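Local coordinates for protein diaminobutyrate-pyruvate transaminase and L-2,4-diaminobutyrate decarboxylase (Vibrio parahaemolyticus, PDB 2QMA) that probably binds pyridoxal 5'-phosphate and cleaves a carbon-carbon bond, as the C-terminal decarboxylase domain of a longer protein that also carries an aminotransferase part, at residues A[105-110]-A[469-474]; A[110-115]-A[327-332]; A[398-403]-A[422-427]; A[428-433]-A[463-468]. All blocks are in the same frame, centred on the assembly; numbering follows the deposited sequence.

Contact 1 (A[105-110]-A[469-474]); sequences AHLHTP and KFTILN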
# COMPACT_ATOMS: atom_id res chain seq x y z
N ALA A 105 9.07 18.75 -10.30
CA ALA A 105 8.37 18.27 -11.49
C ALA A 105 6.92 17.83 -11.24
O ALA A 105 6.01 18.23 -11.99
CB ALA A 105 9.14 17.10 -12.09
N HIS A 106 6.73 16.99 -10.22
CA HIS A 106 5.54 16.13 -10.08
C HIS A 106 4.90 16.27 -8.72
O HIS A 106 5.42 16.97 -7.83
CB HIS A 106 5.96 14.65 -10.23
CG HIS A 106 6.78 14.37 -11.45
ND1 HIS A 106 6.33 14.65 -12.73
CD2 HIS A 106 8.00 13.81 -11.60
CE1 HIS A 106 7.25 14.28 -13.60
NE2 HIS A 106 8.28 13.79 -12.94
N LEU A 107 3.78 15.58 -8.53
CA LEU A 107 3.14 15.55 -7.21
C LEU A 107 3.86 14.54 -6.34
O LEU A 107 3.30 13.51 -5.94
CB LEU A 107 1.64 15.25 -7.36
CG LEU A 107 0.85 16.41 -7.98
CD1 LEU A 107 -0.58 15.98 -8.37
CD2 LEU A 107 0.76 17.64 -7.04
N HIS A 108 5.11 14.87 -6.04
CA HIS A 108 6.04 14.01 -5.34
C HIS A 108 6.62 14.90 -4.24
O HIS A 108 7.44 15.77 -4.51
CB HIS A 108 7.13 13.53 -6.28
CG HIS A 108 8.16 12.64 -5.63
ND1 HIS A 108 9.44 12.51 -6.11
CD2 HIS A 108 8.08 11.85 -4.53
CE1 HIS A 108 10.11 11.67 -5.35
NE2 HIS A 108 9.31 11.25 -4.38
N THR A 109 6.16 14.67 -3.01
CA THR A 109 6.24 15.64 -1.93
C THR A 109 7.49 15.50 -1.05
O THR A 109 7.93 14.37 -0.72
CB THR A 109 4.89 15.61 -1.10
OG1 THR A 109 4.63 16.88 -0.51
CG2 THR A 109 4.85 14.50 -0.05
N PRO A 110 8.09 16.65 -0.68
CA PRO A 110 9.13 16.57 0.34
C PRO A 110 8.43 16.26 1.69
O PRO A 110 7.44 16.92 2.05
CB PRO A 110 9.79 17.96 0.29
CG PRO A 110 8.67 18.91 -0.18
CD PRO A 110 7.83 18.04 -1.14
N LYS A 469 7.06 21.92 -16.93
CA LYS A 469 6.22 22.08 -15.76
C LYS A 469 6.98 22.13 -14.44
O LYS A 469 7.88 21.31 -14.18
CB LYS A 469 5.16 20.95 -15.69
CG LYS A 469 4.34 20.95 -14.40
CD LYS A 469 3.14 19.95 -14.48
CE LYS A 469 3.61 18.49 -14.44
NZ LYS A 469 2.39 17.58 -14.35
N PHE A 470 6.60 23.10 -13.62
CA PHE A 470 6.93 23.17 -12.21
C PHE A 470 5.65 22.72 -11.49
O PHE A 470 4.55 23.27 -11.73
CB PHE A 470 7.20 24.62 -11.73
CG PHE A 470 8.44 25.31 -12.30
CD1 PHE A 470 9.50 24.62 -12.88
CD2 PHE A 470 8.55 26.70 -12.15
CE1 PHE A 470 10.66 25.34 -13.36
CE2 PHE A 470 9.68 27.40 -12.60
CZ PHE A 470 10.73 26.72 -13.22
N THR A 471 5.81 21.78 -10.56
CA THR A 471 4.83 21.50 -9.53
C THR A 471 5.40 21.99 -8.20
O THR A 471 6.27 21.34 -7.58
CB THR A 471 4.49 20.00 -9.50
OG1 THR A 471 4.00 19.65 -10.80
CG2 THR A 471 3.38 19.70 -8.47
N ILE A 472 4.98 23.19 -7.81
CA ILE A 472 5.53 23.81 -6.60
C ILE A 472 4.88 23.23 -5.34
O ILE A 472 3.67 23.39 -5.09
CB ILE A 472 5.39 25.35 -6.61
CG1 ILE A 472 5.90 25.94 -7.93
CG2 ILE A 472 6.14 25.94 -5.37
CD1 ILE A 472 5.38 27.39 -8.24
N LEU A 473 5.68 22.54 -4.54
CA LEU A 473 5.14 21.93 -3.33
C LEU A 473 5.83 22.41 -2.09
O LEU A 473 5.20 22.67 -1.08
CB LEU A 473 5.18 20.41 -3.36
CG LEU A 473 4.31 19.62 -4.35
CD1 LEU A 473 4.47 18.10 -4.16
CD2 LEU A 473 2.82 20.05 -4.31
N ASN A 474 7.15 22.50 -2.16
CA ASN A 474 7.95 22.91 -1.00
C ASN A 474 7.55 24.35 -0.62
O ASN A 474 7.64 25.26 -1.46
CB ASN A 474 9.43 22.80 -1.35
CG ASN A 474 10.33 23.07 -0.17
OD1 ASN A 474 9.95 23.72 0.81
ND2 ASN A 474 11.56 22.56 -0.26
O HOH W 1 7.37 18.92 -7.43
O HOH W 2 3.69 15.00 -13.45

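Contact 2 (A[110-115]-A[327-332]); sequences PPLMPA and FYQTIS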
# COMPACT_ATOMS: atom_id res chain seq x y z
N PRO A 110 8.09 16.65 -0.68
CA PRO A 110 9.13 16.57 0.34
C PRO A 110 8.43 16.26 1.69
O PRO A 110 7.44 16.92 2.05
CB PRO A 110 9.79 17.96 0.29
CG PRO A 110 8.67 18.91 -0.18
CD PRO A 110 7.83 18.04 -1.14
N PRO A 111 8.89 15.21 2.38
CA PRO A 111 8.20 14.69 3.58
C PRO A 111 8.30 15.58 4.82
O PRO A 111 9.36 16.08 5.16
CB PRO A 111 8.88 13.33 3.83
CG PRO A 111 10.23 13.48 3.21
CD PRO A 111 10.08 14.41 2.02
N LEU A 112 7.15 15.78 5.46
CA LEU A 112 7.06 16.50 6.68
C LEU A 112 7.73 15.70 7.79
O LEU A 112 7.57 14.49 7.90
CB LEU A 112 5.60 16.74 7.05
CG LEU A 112 4.99 18.16 6.89
CD1 LEU A 112 3.70 18.24 7.71
CD2 LEU A 112 5.93 19.34 7.21
N MSE A 113 8.44 16.40 8.64
CA MSE A 113 9.14 15.76 9.75
C MSE A 113 8.25 14.85 10.60
O MSE A 113 8.68 13.75 10.96
CB MSE A 113 9.82 16.81 10.62
CG MSE A 113 10.91 16.22 11.50
SE MSE A 113 12.42 15.73 10.41
CE MSE A 113 13.10 17.56 10.07
N PRO A 114 7.04 15.32 10.98
CA PRO A 114 6.14 14.46 11.73
C PRO A 114 5.74 13.16 11.04
O PRO A 114 5.56 12.15 11.73
CB PRO A 114 4.90 15.35 11.97
CG PRO A 114 5.04 16.49 11.07
CD PRO A 114 6.50 16.69 10.85
N ALA A 115 5.60 13.19 9.72
CA ALA A 115 5.41 11.93 8.95
C ALA A 115 6.65 11.03 9.01
O ALA A 115 6.51 9.83 9.20
CB ALA A 115 5.01 12.23 7.55
N PHE A 327 -0.36 17.33 1.46
CA PHE A 327 -0.27 17.25 2.94
C PHE A 327 1.13 16.84 3.45
O PHE A 327 1.36 16.74 4.67
CB PHE A 327 -1.26 16.25 3.51
CG PHE A 327 -2.73 16.67 3.44
CD1 PHE A 327 -3.39 17.18 4.57
CD2 PHE A 327 -3.48 16.44 2.28
CE1 PHE A 327 -4.77 17.50 4.53
CE2 PHE A 327 -4.83 16.76 2.22
CZ PHE A 327 -5.48 17.27 3.36
N TYR A 328 2.05 16.59 2.52
CA TYR A 328 3.47 16.29 2.83
C TYR A 328 3.77 15.01 3.61
O TYR A 328 4.87 14.85 4.15
CB TYR A 328 4.06 17.47 3.61
CG TYR A 328 3.85 18.79 2.92
CD1 TYR A 328 4.49 19.08 1.70
CD2 TYR A 328 3.09 19.80 3.53
CE1 TYR A 328 4.35 20.32 1.08
CE2 TYR A 328 2.95 21.08 2.90
CZ TYR A 328 3.57 21.31 1.67
OH TYR A 328 3.43 22.52 1.05
N GLN A 329 2.80 14.09 3.67
CA GLN A 329 3.03 12.81 4.32
C GLN A 329 3.89 11.91 3.43
O GLN A 329 3.83 12.01 2.21
CB GLN A 329 1.67 12.14 4.67
CG GLN A 329 0.76 13.08 5.50
CD GLN A 329 1.46 13.63 6.75
OE1 GLN A 329 1.63 12.91 7.74
NE2 GLN A 329 1.90 14.89 6.70
N THR A 330 4.65 11.00 4.04
CA THR A 330 5.38 10.00 3.27
C THR A 330 4.43 9.00 2.53
O THR A 330 3.34 8.63 3.03
CB THR A 330 6.35 9.19 4.15
OG1 THR A 330 5.64 8.70 5.27
CG2 THR A 330 7.57 10.04 4.65
N ILE A 331 4.84 8.57 1.34
CA ILE A 331 4.10 7.48 0.66
C ILE A 331 4.12 6.20 1.50
O ILE A 331 5.16 5.89 2.05
CB ILE A 331 4.71 7.22 -0.73
CG1 ILE A 331 4.61 8.48 -1.60
CG2 ILE A 331 4.07 5.97 -1.41
CD1 ILE A 331 5.78 8.59 -2.59
N SER A 332 3.01 5.46 1.67
CA SER A 332 1.63 5.76 1.26
C SER A 332 0.86 6.46 2.36
O SER A 332 1.09 6.23 3.57
CB SER A 332 0.89 4.45 0.96
OG SER A 332 1.21 3.49 1.99

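Contact 3 (A[398-403]-A[422-427]); sequences HLLAQT and PSLSTV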
# COMPACT_ATOMS: atom_id res chain seq x y z
N HIS A 398 0.31 30.50 0.78
CA HIS A 398 1.64 30.86 0.26
C HIS A 398 1.96 30.30 -1.13
O HIS A 398 2.45 31.02 -2.04
CB HIS A 398 2.72 30.40 1.24
CG HIS A 398 4.09 30.53 0.68
ND1 HIS A 398 4.81 29.45 0.21
CD2 HIS A 398 4.84 31.63 0.43
CE1 HIS A 398 5.97 29.88 -0.25
NE2 HIS A 398 6.01 31.20 -0.13
N LEU A 399 1.70 29.00 -1.29
CA LEU A 399 2.02 28.31 -2.50
C LEU A 399 1.22 28.91 -3.64
O LEU A 399 1.77 29.10 -4.71
CB LEU A 399 1.75 26.81 -2.37
CG LEU A 399 2.71 25.95 -1.54
CD1 LEU A 399 2.22 24.51 -1.46
CD2 LEU A 399 4.12 26.02 -2.12
N LEU A 400 -0.07 29.20 -3.41
CA LEU A 400 -0.91 29.76 -4.47
C LEU A 400 -0.44 31.15 -4.84
O LEU A 400 -0.35 31.50 -6.04
CB LEU A 400 -2.40 29.81 -4.04
CG LEU A 400 -3.17 28.51 -4.41
CD1 LEU A 400 -2.54 27.28 -3.80
CD2 LEU A 400 -4.69 28.58 -4.04
N ALA A 401 -0.06 31.94 -3.84
CA ALA A 401 0.46 33.27 -4.14
C ALA A 401 1.78 33.19 -4.90
O ALA A 401 2.00 33.98 -5.83
CB ALA A 401 0.65 34.11 -2.87
N GLN A 402 2.68 32.31 -4.46
CA GLN A 402 4.02 32.20 -5.07
C GLN A 402 3.95 31.71 -6.51
O GLN A 402 4.70 32.16 -7.37
CB GLN A 402 4.89 31.26 -4.27
CG GLN A 402 6.26 31.04 -4.85
CD GLN A 402 7.15 30.41 -3.85
OE1 GLN A 402 7.10 29.19 -3.66
NE2 GLN A 402 7.98 31.23 -3.18
N THR A 403 3.05 30.77 -6.76
CA THR A 403 2.84 30.27 -8.11
C THR A 403 2.48 31.43 -9.05
O THR A 403 2.95 31.45 -10.18
CB THR A 403 1.76 29.14 -8.11
OG1 THR A 403 2.18 28.10 -7.23
CG2 THR A 403 1.53 28.61 -9.50
N PRO A 422 -1.80 30.06 -13.97
CA PRO A 422 -1.89 28.97 -12.98
C PRO A 422 -3.22 28.94 -12.26
O PRO A 422 -3.86 29.97 -12.12
CB PRO A 422 -0.78 29.31 -11.97
CG PRO A 422 0.09 30.33 -12.64
CD PRO A 422 -0.80 31.08 -13.59
N SER A 423 -3.61 27.76 -11.77
CA SER A 423 -4.86 27.58 -11.02
C SER A 423 -4.59 27.03 -9.62
O SER A 423 -5.42 27.16 -8.71
CB SER A 423 -5.80 26.65 -11.78
OG SER A 423 -6.07 27.22 -13.08
N LEU A 424 -3.42 26.45 -9.42
CA LEU A 424 -3.11 25.92 -8.10
C LEU A 424 -1.63 26.18 -7.83
O LEU A 424 -1.24 27.33 -7.58
CB LEU A 424 -3.49 24.44 -7.97
CG LEU A 424 -4.11 24.04 -6.61
CD1 LEU A 424 -4.92 22.78 -6.76
CD2 LEU A 424 -3.01 23.86 -5.54
N SER A 425 -0.82 25.14 -7.86
CA SER A 425 0.63 25.34 -7.65
C SER A 425 1.51 24.84 -8.80
O SER A 425 2.75 24.64 -8.61
CB SER A 425 1.07 24.78 -6.28
OG SER A 425 1.18 23.36 -6.28
N THR A 426 0.91 24.65 -9.98
CA THR A 426 1.69 24.29 -11.17
C THR A 426 1.93 25.52 -12.07
O THR A 426 1.12 26.48 -12.12
CB THR A 426 1.05 23.13 -12.03
OG1 THR A 426 -0.19 23.57 -12.62
CG2 THR A 426 0.81 21.87 -11.21
N VAL A 427 3.04 25.48 -12.81
CA VAL A 427 3.33 26.49 -13.79
C VAL A 427 3.73 25.80 -15.10
O VAL A 427 4.57 24.93 -15.09
CB VAL A 427 4.44 27.45 -13.31
CG1 VAL A 427 4.82 28.47 -14.41
CG2 VAL A 427 4.00 28.19 -12.06
O HOH W 3 -1.98 30.02 -7.95

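Contact 4 (A[428-433]-A[463-468]); sequences LFRATH and DGKTAL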
# COMPACT_ATOMS: atom_id res chain seq x y z
N LEU A 428 3.12 26.23 -16.20
CA LEU A 428 3.32 25.63 -17.51
C LEU A 428 3.93 26.66 -18.45
O LEU A 428 3.37 27.75 -18.66
CB LEU A 428 1.99 25.06 -18.06
CG LEU A 428 1.31 23.96 -17.24
CD1 LEU A 428 -0.07 23.58 -17.77
CD2 LEU A 428 2.18 22.68 -17.09
N PHE A 429 5.09 26.32 -19.00
CA PHE A 429 5.88 27.28 -19.76
C PHE A 429 6.89 26.54 -20.61
O PHE A 429 6.99 25.34 -20.56
CB PHE A 429 6.61 28.22 -18.80
CG PHE A 429 7.75 27.57 -18.06
CD1 PHE A 429 9.08 27.82 -18.45
CD2 PHE A 429 7.52 26.73 -16.98
CE1 PHE A 429 10.16 27.24 -17.77
CE2 PHE A 429 8.59 26.15 -16.27
CZ PHE A 429 9.91 26.40 -16.68
N ARG A 430 7.65 27.28 -21.41
CA ARG A 430 8.64 26.65 -22.25
C ARG A 430 9.74 27.64 -22.48
O ARG A 430 9.52 28.84 -22.32
CB ARG A 430 8.02 26.19 -23.57
CG ARG A 430 7.50 27.30 -24.46
CD ARG A 430 7.13 26.70 -25.79
NE ARG A 430 6.46 27.63 -26.69
CZ ARG A 430 5.91 27.26 -27.84
NH1 ARG A 430 5.97 25.99 -28.24
NH2 ARG A 430 5.30 28.15 -28.61
N ALA A 431 10.95 27.13 -22.75
CA ALA A 431 12.03 27.97 -23.28
C ALA A 431 11.66 28.41 -24.69
O ALA A 431 11.11 27.63 -25.48
CB ALA A 431 13.35 27.21 -23.28
N THR A 432 11.97 29.66 -25.01
CA THR A 432 11.62 30.21 -26.31
C THR A 432 12.89 30.62 -27.11
O THR A 432 13.96 30.79 -26.52
CB THR A 432 10.57 31.34 -26.15
OG1 THR A 432 9.91 31.58 -27.39
CG2 THR A 432 11.21 32.62 -25.62
N HIS A 433 12.75 30.74 -28.43
CA HIS A 433 13.86 31.10 -29.35
C HIS A 433 13.22 31.52 -30.68
O HIS A 433 12.18 30.95 -31.06
CB HIS A 433 14.78 29.90 -29.59
CG HIS A 433 16.10 30.25 -30.24
ND1 HIS A 433 16.33 30.08 -31.58
CD2 HIS A 433 17.24 30.76 -29.72
CE1 HIS A 433 17.56 30.47 -31.87
NE2 HIS A 433 18.14 30.88 -30.75
N ASP A 463 -1.89 22.80 -25.72
CA ASP A 463 -2.21 23.30 -27.06
C ASP A 463 -1.29 22.67 -28.11
O ASP A 463 -0.77 23.36 -29.01
CB ASP A 463 -2.10 24.83 -27.12
CG ASP A 463 -3.07 25.53 -26.18
OD1 ASP A 463 -3.92 24.84 -25.58
OD2 ASP A 463 -2.98 26.77 -26.05
N GLY A 464 -1.06 21.37 -27.98
CA GLY A 464 -0.23 20.65 -28.93
C GLY A 464 1.24 21.04 -28.90
O GLY A 464 1.97 20.72 -29.84
N LYS A 465 1.68 21.73 -27.84
CA LYS A 465 3.07 22.18 -27.71
C LYS A 465 3.73 21.53 -26.49
O LYS A 465 3.08 21.34 -25.48
CB LYS A 465 3.11 23.71 -27.60
CG LYS A 465 2.55 24.38 -28.85
CD LYS A 465 2.83 25.86 -28.92
CE LYS A 465 1.78 26.67 -28.19
NZ LYS A 465 0.43 26.53 -28.81
N THR A 466 4.99 21.13 -26.61
CA THR A 466 5.71 20.59 -25.44
C THR A 466 5.88 21.74 -24.44
O THR A 466 6.36 22.84 -24.80
CB THR A 466 7.08 19.96 -25.81
OG1 THR A 466 6.87 18.70 -26.46
CG2 THR A 466 7.90 19.69 -24.58
N ALA A 467 5.42 21.50 -23.22
CA ALA A 467 5.54 22.46 -22.13
C ALA A 467 6.41 21.82 -21.07
O ALA A 467 6.33 20.61 -20.83
CB ALA A 467 4.19 22.80 -21.56
N LEU A 468 7.26 22.64 -20.45
CA LEU A 468 7.87 22.30 -19.17
C LEU A 468 6.90 22.62 -18.04
O LEU A 468 6.06 23.48 -18.19
CB LEU A 468 9.13 23.12 -18.97
CG LEU A 468 10.18 22.91 -20.08
CD1 LEU A 468 11.22 23.98 -19.92
CD2 LEU A 468 10.79 21.51 -19.98
O HOH W 4 7.65 23.75 -27.20

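Contact 1 (A[105-110]-A[469-474])
T471 and A105 make the one direct hydrogen bond between 105-110 and 469-474. T471 OG1 donates to A105 O over 2.7 Å. It comes from above the carbonyl plane, 51° out of it. The aliphatic K469 CE touches the same A105 O. T471 OG1 is anti to its own carbonyl carbon (chi1 -58°), which leaves CG2 anti to the backbone N and 3.5 Å from H106 O.

Water adds two further links. Water 1 sits between H106 O and T471 O, within hydrogen-bonding distance of both. Water 2 accepts from K469 NZ at 3.0 Å and is hydrogen-bonded to H106 ND1. K469 NZ also forms a salt bridge with D270, and the second ring nitrogen of H106, NE2, bonds D133 of the second subunit.

The apolar part centres on L107 and L473. L107 CD2 lies 3.6 Å from T471 CG2 and 4.2 Å from L473 CD2, and L107 crosses both side chains at about a right angle. The other L473 methyl, CD1, lies 3.8 Å from T109 CA. L473 CB meets P110 CD at 4.2 Å. Beyond it, P110 CG rests on N474 CB.

L107 is the centre of an inverse gamma turn. Its side chain is about 4 Å from that of K325, the predicted cofactor lysine, and T109 OG1 bonds K325 O. The contact thus joins the loop before helix 113-125 to the end of strand 465-471 and the residues after it. This is consistent with the active-site region of a fold-type I pyridoxal-phosphate enzyme, close to the dimer interface.

Contact 2 (A[110-115]-A[327-332])
Y328 O is gripped by two neighbours on 110-115. L112 N donates to it over 2.8 Å in a nearly straight bond (172° at the hydrogen), within the carbonyl plane. P111 CA adds a CA-H...O contact to the same Y328 O at 3.4 Å.

Beside this bond L112 CG packs on Y328 CB at 3.5 Å, the two side chains crossing obliquely. L112 CD1 reaches Q329 NE2. A bend at chi2 (-53°) turns Q329 CD back. Q329 NE2 donates to F327 O over 2.8 Å, with that oxygen close to the amide plane. A115 CB rests 3.5 Å from Q329 OE1, an oxygen hydrogen-bonded to T383. The P111 ring puts CB 3.6 Å from T330 CG2. Two polar atoms, P110 O and T330 N, are buried here without a partner.

The contact sets the start of helix 113-125, with L112 at its N-cap position, against the loop between strands 318-322 and 334-338. T330 OG1 bonds E119 on that helix. Helix 377-386 packs on L112 and Q329, and helix 389-411 on Y328. F23 of the second subunit meets the Y328 ring edge-to-face.

Contact 3 (A[398-403]-A[422-427])
T403 CG2 overlaps the P422 ring, 3.5 Å from its CB, which is tight for two carbons. The two side chains slide past each other in opposite directions. The same methyl lies 3.4 Å from T426 O and 3.6 Å from V427 CG2. One threonine methyl therefore meets three residues of 422-427.

The hydroxyl of T403 turns back into its own helix. Its OG1 stands anti to the carbonyl carbon (chi1 -58°) and donates to L399 O over 2.7 Å. It is tilted 35° from that carbonyl plane. T403 N reaches L399 O as well, at 2.9 Å, from the opposite face of the plane. L399 O is thus gripped by two donors from one residue. Across the contact T403 OG1 only packs, 3.2 Å from S425 CA.

One turn earlier, L400 crosses L424 obliquely, with L400 CD1 3.9 Å from L424 CD2. Water 3 donates to L400 O and, over 2.8 Å, to L424 O. It joins the helix backbone to the other segment. S425 CB also approaches L399 CB. The polar end of S425 is held elsewhere, by Y297 OH and I472 O.

Helix 389-411 therefore lies against the start of strand 426-431. I472, next to that strand, packs on L399 and T403 from the same helix. A helix packed on a small antiparallel sheet is the usual build of the C-terminal domain of fold-type I pyridoxal-phosphate enzymes.

Contact 4 (A[428-433]-A[463-468])
F429 turns CG between its backbone N and carbonyl carbon, the crowded position (chi1 73°), and the ring meets L468. R430 does the same at chi1 and then runs extended from CG to NE, which carries its guanidinium to K465.

L468 CB sits over one face of the F429 ring in a CH-pi contact, 4.2 Å from the ring centroid and 17° off its normal. L468 CD1 meets F429 CE1 at 4.0 Å.

The backbones of F429 and L468 form an antiparallel hydrogen-bonded pair. F429 N donates to L468 O over 3.1 Å, and L468 N to F429 O over 2.7 Å. The short strand segments run at 103° to each other, and this is the single bridged pair between them.

K465 lays its aliphatic chain against the R430 guanidinium. K465 CD is 3.2 Å from R430 NH1, and K465 CE lies over one face. K465 NZ stays 5.1 Å from R430 NH2, two like charges not in contact, and makes a weak bond to D463 O. Water 4, at the guanidinium edge, accepts from R430 NH1 and donates to T466 O. R430 NE forms a salt bridge with E417.

Helix 438-452 packs on R430 and L468. The contact pairs the two inner strands of the four-stranded antiparallel sheet of the C-terminal alpha/beta domain.

From the N terminus, 105-110 opens contact 1, which closes only at 469-474 near the end of the chain. The other three contacts lie within this span. Contact 2 starts at the shared P110 and closes at 327-332. Contact 3 then closes a short loop from helix 389-411 to strand 426-431. Contact 4 follows directly and joins that strand to strand 465-471. Contacts 2, 3 and 4 thus come in series, and none cross. Y328 OH bonds L473 O between contacts 1 and 2. Contacts 1 and 3 meet where neighbouring strands pair. Contacts 1 and 2 tie the loop after the predicted cofactor lysine to the dimer interface. Contacts 1, 3 and 4 share the C-terminal sheet.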